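PDB 6NPS: AxyAgu115A from Amphibacillus xylanus NBRC 15112, which probably hydrolyses alpha-linked glucuronic acid side groups from arabinoglucuronoxylan, as a family GH115 alpha-glucuronidase. Local coordinates for residues A700-S705 with I759-P764; E638-V643 with K651-S656; Q720-C725 with V772-N777. The protein carries 3 engineered substitutions. All coordinates share one frame; numbering follows the deposited sequence.

Contact 1 (A700-S705 with I759-P764); sequences ASFTIS and ITVKTP
Phe-702 and Val-761 carry most of this contact, their side chains reaching toward one another from two strands whose axes come no closer than 10.7 Å here. The spacing is too wide for backbone pairing, and no hydrogen bond joins 700-705 to 759-764; apolar side chains alone bridge them. The far end of the phenylalanine ring does the touching: CE2 of Phe-702 lies 3.8 Å from CG2 of Val-761, and CZ is almost as near the same methyl, which meets the ring obliquely. With chi1 at 64°, the ring sits between its own backbone N and carbonyl carbon and projects across the gap to the other strand. From the opposite flank of the ring, CE1 of Phe-702 comes within 4.3 Å of CD1 of Ile-759, again at a slant, and the ring thus bridges two successive inward residues of the facing strand. Further along, Ile-704 sends its CD1 to the second methyl of Val-761, with 4.2 Å from CD1 to CG1. All four residues are buried, and Ile-770 of strand 766-775 also packs on both Phe-702 and Ile-759. On the outer side of strand 700-706, by contrast, Ser-701 and Thr-703 hydrogen-bond to the carboxylate of Asp-671. The two strands run almost parallel (8°). Their alternation of inward apolar and outward polar residues, on two facing sheets, is typical of a beta-sandwich.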
loop_
_atom_site.group_PDB
_atom_site.type_symbol
_atom_site.label_atom_id
_atom_site.label_comp_id
_atom_site.label_asym_id
_atom_site.label_seq_id
_atom_site.Cartn_x
_atom_site.Cartn_y
_atom_site.Cartn_z
ATOM N N ALA A 700 22.451 -6.508 21.921
ATOM C CA ALA A 700 21.592 -5.785 20.989
ATOM C C ALA A 700 22.238 -5.895 19.615
ATOM O O ALA A 700 23.378 -6.355 19.483
ATOM C CB ALA A 700 21.414 -4.324 21.396
ATOM N N SER A 701 21.510 -5.468 18.585
ATOM C CA SER A 701 22.138 -5.580 17.277
ATOM C C SER A 701 21.531 -4.597 16.298
ATOM O O SER A 701 20.428 -4.081 16.501
ATOM C CB SER A 701 22.051 -7.009 16.715
ATOM O OG SER A 701 20.736 -7.467 16.594
ATOM N N PHE A 702 22.303 -4.311 15.248
ATOM C CA PHE A 702 21.781 -3.598 14.091
ATOM C C PHE A 702 22.239 -4.324 12.840
ATOM O O PHE A 702 23.135 -5.174 12.892
ATOM C CB PHE A 702 22.218 -2.119 14.106
ATOM C CG PHE A 702 23.698 -1.884 13.996
ATOM C CD1 PHE A 702 24.510 -1.827 15.147
ATOM C CD2 PHE A 702 24.286 -1.675 12.750
ATOM C CE1 PHE A 702 25.885 -1.557 15.038
ATOM C CE2 PHE A 702 25.641 -1.406 12.626
ATOM C CZ PHE A 702 26.465 -1.344 13.775
ATOM N N THR A 703 21.626 -3.990 11.694
ATOM C CA THR A 703 21.917 -4.687 10.457
ATOM C C THR A 703 22.366 -3.685 9.411
ATOM O O THR A 703 21.930 -2.527 9.406
ATOM C CB THR A 703 20.669 -5.486 10.006
ATOM O OG1 THR A 703 20.346 -6.414 11.046
ATOM C CG2 THR A 703 20.907 -6.283 8.710
ATOM N N ILE A 704 23.267 -4.136 8.543
ATOM C CA ILE A 704 23.700 -3.402 7.357
ATOM C C ILE A 704 23.313 -4.234 6.132
ATOM O O ILE A 704 23.648 -5.424 6.069
ATOM C CB ILE A 704 25.220 -3.142 7.382
ATOM C CG1 ILE A 704 25.643 -2.470 8.691
ATOM C CG2 ILE A 704 25.677 -2.287 6.172
ATOM C CD1 ILE A 704 27.142 -2.552 8.936
ATOM N N SER A 705 22.615 -3.606 5.159
ATOM C CA SER A 705 21.991 -4.309 4.048
ATOM C C SER A 705 22.300 -3.648 2.723
ATOM O O SER A 705 22.272 -2.414 2.604
ATOM C CB SER A 705 20.459 -4.358 4.178
ATOM O OG SER A 705 20.105 -4.962 5.391
ATOM N N ILE A 759 28.026 4.874 18.199
ATOM C CA ILE A 759 28.628 4.025 17.184
ATOM C C ILE A 759 28.575 4.778 15.858
ATOM O O ILE A 759 27.524 5.323 15.486
ATOM C CB ILE A 759 27.874 2.682 17.075
ATOM C CG1 ILE A 759 27.821 1.956 18.427
ATOM C CG2 ILE A 759 28.450 1.809 15.928
ATOM C CD1 ILE A 759 26.737 0.882 18.460
ATOM N N THR A 760 29.681 4.797 15.131
ATOM C CA THR A 760 29.717 5.427 13.820
ATOM C C THR A 760 29.861 4.357 12.740
ATOM O O THR A 760 30.769 3.525 12.803
ATOM C CB THR A 760 30.855 6.432 13.743
ATOM O OG1 THR A 760 30.502 7.581 14.525
ATOM C CG2 THR A 760 31.088 6.847 12.274
ATOM N N VAL A 761 28.952 4.361 11.766
ATOM C CA VAL A 761 28.979 3.405 10.658
ATOM C C VAL A 761 29.214 4.197 9.379
ATOM O O VAL A 761 28.320 4.931 8.927
ATOM C CB VAL A 761 27.683 2.606 10.533
ATOM C CG1 VAL A 761 27.830 1.593 9.391
ATOM C CG2 VAL A 761 27.351 1.917 11.849
ATOM N N LYS A 762 30.373 4.007 8.761
ATOM C CA LYS A 762 30.697 4.695 7.523
ATOM C C LYS A 762 30.449 3.761 6.349
ATOM O O LYS A 762 30.846 2.586 6.377
ATOM C CB LYS A 762 32.130 5.226 7.538
ATOM C CG LYS A 762 32.184 6.508 8.344
ATOM C CD LYS A 762 33.442 7.332 8.126
ATOM C CE LYS A 762 34.670 6.456 8.001
ATOM N NZ LYS A 762 35.427 6.321 9.284
ATOM N N THR A 763 29.734 4.275 5.339
ATOM C CA THR A 763 29.378 3.523 4.145
ATOM C C THR A 763 29.907 4.279 2.930
ATOM O O THR A 763 30.375 5.416 3.072
ATOM C CB THR A 763 27.862 3.354 4.034
ATOM O OG1 THR A 763 27.301 4.600 3.609
ATOM C CG2 THR A 763 27.231 2.907 5.377
ATOM N N PRO A 764 29.862 3.695 1.728
ATOM C CA PRO A 764 30.429 4.395 0.563
ATOM C C PRO A 764 29.782 5.730 0.268
ATOM O O PRO A 764 30.419 6.569 -0.379
ATOM C CB PRO A 764 30.222 3.395 -0.584
ATOM C CG PRO A 764 30.340 2.055 0.120
ATOM C CD PRO A 764 29.601 2.273 1.417
#

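Contact 2 (E638-V643 with K651-S656); sequences EHIGFV and KNPVLS
The backbones of Gly-641 and Lys-651 come together with their CA atoms 5.0 Å apart, joined by a hydrogen bond from Lys-651 N to Gly-641 O of 3.0 Å. The N-H points nearly straight at the oxygen (163°). In return, CA of Gly-641 makes a C-H...O contact of 3.4 Å with O of Lys-651, so the two residues grip each other through both backbones. Gly-641 has a positive phi (65°), a conformation that favours glycine, and its bare CA faces that oxygen. Ile-640 uses its branch methyl: CG2, anti to the backbone N, lies 3.5 Å from OD1 of Asn-652 and also touches CD of Pro-653. A water donates to OD1 of Asn-652 at 3.1 Å and, more weakly, to O of Ile-640, which also accepts a hydrogen bond from ND2 of Asn-650. The amide nitrogen of Asn-652 turns to the carbonyl oxygen of Leu-659 of the second subunit. At the exposed margin, the chain of Lys-651 is extended as far as CE and then turns at its last torsion (chi4 71°), bringing NZ to 4.3 Å from CG2 of Val-643; NZ hydrogen-bonds to O of Glu-649. These contacts draw together the ends of a seven-residue turn within the connection from helix 601-629 to strand 655-657. Ile-640 packs on Trp-585 of helix 564-596 and on Leu-613 of helix 601-629, and Pro-653 rests on Asn-588 of the former. Beyond them Leu-655 pairs antiparallel with a strand of the second subunit, carrying the sheet across the dimer interface.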
loop_
_atom_site.group_PDB
_atom_site.type_symbol
_atom_site.label_atom_id
_atom_site.label_comp_id
_atom_site.label_asym_id
_atom_site.label_seq_id
_atom_site.Cartn_x
_atom_site.Cartn_y
_atom_site.Cartn_z
ATOM N N GLU A 638 -10.900 -24.030 0.639
ATOM C CA GLU A 638 -10.078 -22.839 0.437
ATOM C C GLU A 638 -9.801 -22.214 1.781
ATOM O O GLU A 638 -10.711 -22.062 2.601
ATOM C CB GLU A 638 -10.785 -21.809 -0.452
ATOM C CG GLU A 638 -10.856 -22.178 -1.914
ATOM C CD GLU A 638 -9.478 -22.347 -2.520
ATOM O OE1 GLU A 638 -8.620 -21.464 -2.303
ATOM O OE2 GLU A 638 -9.251 -23.372 -3.197
ATOM N N HIS A 639 -8.531 -21.839 2.015
ATOM C CA HIS A 639 -8.162 -21.373 3.342
ATOM C C HIS A 639 -7.112 -20.260 3.345
ATOM O O HIS A 639 -6.652 -19.869 4.429
ATOM C CB HIS A 639 -7.675 -22.556 4.170
ATOM C CG HIS A 639 -6.587 -23.334 3.514
ATOM N ND1 HIS A 639 -6.829 -24.313 2.574
ATOM C CD2 HIS A 639 -5.234 -23.259 3.643
ATOM C CE1 HIS A 639 -5.678 -24.810 2.156
ATOM N NE2 HIS A 639 -4.697 -24.197 2.797
ATOM N N ILE A 640 -6.731 -19.716 2.190
ATOM C CA ILE A 640 -5.631 -18.757 2.108
ATOM C C ILE A 640 -6.173 -17.389 1.734
ATOM O O ILE A 640 -6.845 -17.247 0.705
ATOM C CB ILE A 640 -4.550 -19.229 1.121
ATOM C CG1 ILE A 640 -3.795 -20.437 1.730
ATOM C CG2 ILE A 640 -3.489 -18.059 0.865
ATOM C CD1 ILE A 640 -2.916 -21.184 0.697
ATOM N N GLY A 641 -5.838 -16.374 2.542
ATOM C CA GLY A 641 -6.002 -14.979 2.118
ATOM C C GLY A 641 -7.437 -14.535 1.890
ATOM O O GLY A 641 -7.713 -13.828 0.914
ATOM N N PHE A 642 -8.370 -14.927 2.767
ATOM C CA PHE A 642 -9.749 -14.469 2.582
ATOM C C PHE A 642 -9.777 -12.946 2.621
ATOM O O PHE A 642 -9.069 -12.334 3.419
ATOM C CB PHE A 642 -10.678 -15.021 3.686
ATOM C CG PHE A 642 -11.117 -16.424 3.473
ATOM C CD1 PHE A 642 -10.353 -17.311 2.703
ATOM C CD2 PHE A 642 -12.329 -16.883 4.024
ATOM C CE1 PHE A 642 -10.780 -18.638 2.500
ATOM C CE2 PHE A 642 -12.740 -18.197 3.869
ATOM C CZ PHE A 642 -11.986 -19.082 3.098
ATOM N N VAL A 643 -10.545 -12.335 1.722
ATOM C CA VAL A 643 -10.822 -10.902 1.780
ATOM C C VAL A 643 -12.274 -10.628 2.147
ATOM O O VAL A 643 -12.655 -9.453 2.281
ATOM C CB VAL A 643 -10.497 -10.197 0.439
ATOM C CG1 VAL A 643 -9.064 -10.467 0.013
ATOM C CG2 VAL A 643 -11.452 -10.642 -0.625
ATOM N N LYS A 651 -7.243 -14.411 -2.036
ATOM C CA LYS A 651 -6.053 -14.085 -2.816
ATOM C C LYS A 651 -4.785 -14.580 -2.136
ATOM O O LYS A 651 -4.633 -14.511 -0.910
ATOM C CB LYS A 651 -5.946 -12.577 -3.071
ATOM C CG LYS A 651 -7.030 -12.075 -4.047
ATOM C CD LYS A 651 -7.037 -10.561 -4.147
ATOM C CE LYS A 651 -8.194 -10.095 -5.061
ATOM N NZ LYS A 651 -9.540 -10.286 -4.436
ATOM N N ASN A 652 -3.864 -15.050 -2.971
ATOM C CA ASN A 652 -2.559 -15.507 -2.514
ATOM C C ASN A 652 -1.655 -14.329 -2.121
ATOM O O ASN A 652 -1.934 -13.170 -2.467
ATOM C CB ASN A 652 -1.913 -16.329 -3.629
ATOM C CG ASN A 652 -2.399 -17.756 -3.635
ATOM O OD1 ASN A 652 -2.801 -18.269 -2.597
ATOM N ND2 ASN A 652 -2.375 -18.400 -4.794
ATOM N N PRO A 653 -0.558 -14.600 -1.407
ATOM C CA PRO A 653 0.445 -13.541 -1.154
ATOM C C PRO A 653 0.943 -12.953 -2.459
ATOM O O PRO A 653 1.135 -13.665 -3.449
ATOM C CB PRO A 653 1.583 -14.280 -0.430
ATOM C CG PRO A 653 0.957 -15.540 0.092
ATOM C CD PRO A 653 -0.180 -15.900 -0.808
ATOM N N VAL A 654 1.135 -11.640 -2.466
ATOM C CA VAL A 654 1.735 -10.967 -3.604
ATOM C C VAL A 654 3.230 -10.822 -3.303
ATOM O O VAL A 654 3.605 -10.341 -2.225
ATOM C CB VAL A 654 1.091 -9.594 -3.842
ATOM C CG1 VAL A 654 1.827 -8.847 -4.996
ATOM C CG2 VAL A 654 -0.408 -9.744 -4.173
ATOM N N LEU A 655 4.082 -11.256 -4.224
ATOM C CA LEU A 655 5.528 -11.235 -3.974
ATOM C C LEU A 655 6.098 -9.928 -4.489
ATOM O O LEU A 655 5.745 -9.489 -5.589
ATOM C CB LEU A 655 6.238 -12.374 -4.702
ATOM C CG LEU A 655 5.641 -13.760 -4.486
ATOM C CD1 LEU A 655 6.429 -14.741 -5.311
ATOM C CD2 LEU A 655 5.730 -14.089 -3.016
ATOM N N SER A 656 7.019 -9.332 -3.732
ATOM C CA SER A 656 7.670 -8.104 -4.172
ATOM C C SER A 656 9.102 -8.451 -4.537
ATOM O O SER A 656 9.773 -9.141 -3.768
ATOM C CB SER A 656 7.672 -7.052 -3.071
ATOM O OG SER A 656 6.356 -6.615 -2.753
HETATM O O HOH W 1 -5.868 -17.829 -2.413
#

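Contact 3 (Q720-C725 with V772-N777); sequences QDWLSC and VPVVNN
Trp-722, at the turn just before strand 723-725, and Leu-723, the first residue of that strand, face Val-772 and Val-774 of strand 766-775 at one end of a beta-sandwich core, each pair belonging to a different sheet. The cross-sheet interaction is almost wholly apolar, and no hydrogen bond spans it. The indole offers its benzo ring: CZ3 of Trp-722 stands 3.7 Å from CG2 of Val-774, with CH2 of the indole also close to the methyl, which approaches obliquely as the two side chains pass alongside one another, running oppositely. Next to it, CD1 of Leu-723 meets CG1 of Val-772 at 4.1 Å, the leucine reaching across with CG anti to its backbone N (chi1 175°). Val-772 therefore receives Leu-723 while Val-774 receives the tryptophan, two inward valines with one residue between them on the strand. Backbone bonding shapes the approach to the strand: a type I beta turn runs from Gln-720 to Leu-723, closed by Leu-723 N to Gln-720 O at 3.2 Å. Within this turn CB of Gln-720 and CB of Leu-723 lie over one face of the indole, both displaced from the ring centre. The indole also packs on Ala-755 and Leu-751. A polar atom comes near at the ring's edge, where O of Val-772 lies close to the indole plane, 4.1 Å from CH2 of Trp-722.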
loop_
_atom_site.group_PDB
_atom_site.type_symbol
_atom_site.label_atom_id
_atom_site.label_comp_id
_atom_site.label_asym_id
_atom_site.label_seq_id
_atom_site.Cartn_x
_atom_site.Cartn_y
_atom_site.Cartn_z
ATOM N N GLN A 720 33.604 5.231 22.845
ATOM C CA GLN A 720 33.755 4.915 24.264
ATOM C C GLN A 720 34.408 3.545 24.401
ATOM O O GLN A 720 34.054 2.610 23.673
ATOM C CB GLN A 720 32.388 4.877 24.991
ATOM C CG GLN A 720 31.490 6.114 24.817
ATOM C CD GLN A 720 31.866 7.225 25.774
ATOM O OE1 GLN A 720 33.013 7.321 26.181
ATOM N NE2 GLN A 720 30.905 8.076 26.127
ATOM N N ASP A 721 35.296 3.399 25.400
ATOM C CA ASP A 721 35.972 2.128 25.633
ATOM C C ASP A 721 35.028 1.035 26.117
ATOM O O ASP A 721 35.247 -0.140 25.801
ATOM C CB ASP A 721 37.112 2.331 26.630
ATOM C CG ASP A 721 38.106 3.380 26.153
ATOM O OD1 ASP A 721 38.434 4.307 26.928
ATOM O OD2 ASP A 721 38.532 3.293 24.979
ATOM N N TRP A 722 33.968 1.377 26.857
ATOM C CA TRP A 722 32.999 0.356 27.284
ATOM C C TRP A 722 32.043 -0.139 26.186
ATOM O O TRP A 722 31.249 -1.069 26.456
ATOM C CB TRP A 722 32.148 0.876 28.447
ATOM C CG TRP A 722 31.548 2.220 28.216
ATOM C CD1 TRP A 722 32.118 3.431 28.516
ATOM C CD2 TRP A 722 30.262 2.512 27.650
ATOM N NE1 TRP A 722 31.254 4.454 28.165
ATOM C CE2 TRP A 722 30.113 3.912 27.642
ATOM C CE3 TRP A 722 29.210 1.723 27.161
ATOM C CZ2 TRP A 722 28.958 4.545 27.142
ATOM C CZ3 TRP A 722 28.069 2.354 26.676
ATOM C CH2 TRP A 722 27.958 3.752 26.674
ATOM N N LEU A 723 32.063 0.446 24.986
ATOM C CA LEU A 723 31.076 0.148 23.943
ATOM C C LEU A 723 31.796 -0.435 22.733
ATOM O O LEU A 723 32.735 0.178 22.213
ATOM C CB LEU A 723 30.301 1.411 23.542
ATOM C CG LEU A 723 29.281 1.361 22.379
ATOM C CD1 LEU A 723 28.130 0.460 22.721
ATOM C CD2 LEU A 723 28.771 2.793 22.068
ATOM N N SER A 724 31.400 -1.623 22.305
ATOM C CA SER A 724 32.104 -2.220 21.179
ATOM C C SER A 724 31.118 -3.007 20.331
ATOM O O SER A 724 29.975 -3.250 20.732
ATOM C CB SER A 724 33.255 -3.108 21.664
ATOM O OG SER A 724 32.713 -4.228 22.328
ATOM N N CYS A 725 31.575 -3.413 19.142
ATOM C CA CYS A 725 30.758 -4.180 18.209
ATOM C C CYS A 725 31.492 -5.419 17.727
ATOM O O CYS A 725 32.712 -5.527 17.842
ATOM C CB CYS A 725 30.317 -3.354 16.997
ATOM S SG CYS A 725 29.672 -1.733 17.334
ATOM N N VAL A 772 23.680 5.136 21.718
ATOM C CA VAL A 772 23.461 3.995 22.601
ATOM C C VAL A 772 23.400 4.502 24.037
ATOM O O VAL A 772 24.429 4.575 24.719
ATOM C CB VAL A 772 24.551 2.929 22.408
ATOM C CG1 VAL A 772 24.262 1.653 23.265
ATOM C CG2 VAL A 772 24.680 2.565 20.913
ATOM N N PRO A 773 22.219 4.844 24.545
ATOM C CA PRO A 773 22.097 5.200 25.962
ATOM C C PRO A 773 21.964 3.944 26.816
ATOM O O PRO A 773 21.390 2.937 26.404
ATOM C CB PRO A 773 20.817 6.046 25.991
ATOM C CG PRO A 773 19.958 5.411 24.902
ATOM C CD PRO A 773 20.924 4.929 23.819
ATOM N N VAL A 774 22.500 4.010 28.025
ATOM C CA VAL A 774 22.597 2.842 28.889
ATOM C C VAL A 774 22.071 3.200 30.271
ATOM O O VAL A 774 22.408 4.256 30.805
ATOM C CB VAL A 774 24.059 2.329 28.995
ATOM C CG1 VAL A 774 24.121 1.140 29.973
ATOM C CG2 VAL A 774 24.574 1.899 27.627
ATOM N N VAL A 775 21.275 2.313 30.858
ATOM C CA VAL A 775 20.923 2.379 32.273
ATOM C C VAL A 775 21.627 1.218 32.980
ATOM O O VAL A 775 21.519 0.057 32.561
ATOM C CB VAL A 775 19.395 2.336 32.476
ATOM C CG1 VAL A 775 19.054 2.068 33.941
ATOM C CG2 VAL A 775 18.744 3.652 31.980
ATOM N N ASN A 776 22.397 1.527 34.020
ATOM C CA ASN A 776 23.143 0.504 34.732
ATOM C C ASN A 776 22.779 0.465 36.210
ATOM O O ASN A 776 23.434 -0.239 36.987
ATOM C CB ASN A 776 24.651 0.751 34.544
ATOM C CG ASN A 776 25.479 -0.501 34.703
ATOM O OD1 ASN A 776 25.117 -1.579 34.236
ATOM N ND2 ASN A 776 26.599 -0.367 35.398
ATOM N N ASN A 777 21.839 1.304 36.620
ATOM C CA ASN A 777 21.172 1.228 37.902
ATOM C C ASN A 777 20.322 -0.028 37.918
ATOM O O ASN A 777 19.420 -0.158 37.094
ATOM C CB ASN A 777 20.297 2.469 38.038
ATOM C CG ASN A 777 19.870 2.732 39.438
ATOM O OD1 ASN A 777 19.903 1.830 40.281
ATOM N ND2 ASN A 777 19.464 3.971 39.716
#

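How the contacts relate
Contacts 1 and 3 belong to one beta-sandwich, their centres about 16 Å apart. Each joins the antiparallel sheet containing strands 700-706 and 723-725 to the mixed sheet in which 754-763 and 766-775 are neighbours. Their segments alternate along the chain, so the strands of both sheets are drawn from interleaved parts of the sequence, and the cores merge at Ile-759, which packs on Val-772, Leu-723 and Cys-725. Contact 2 precedes both in sequence and stands apart, its centre about 35 Å from that of contact 1 and 45 Å from that of contact 3. It lies beside helices 564-596 and 601-629 at the subunit interface, whereas the second subunit touches neither pair of sandwich segments.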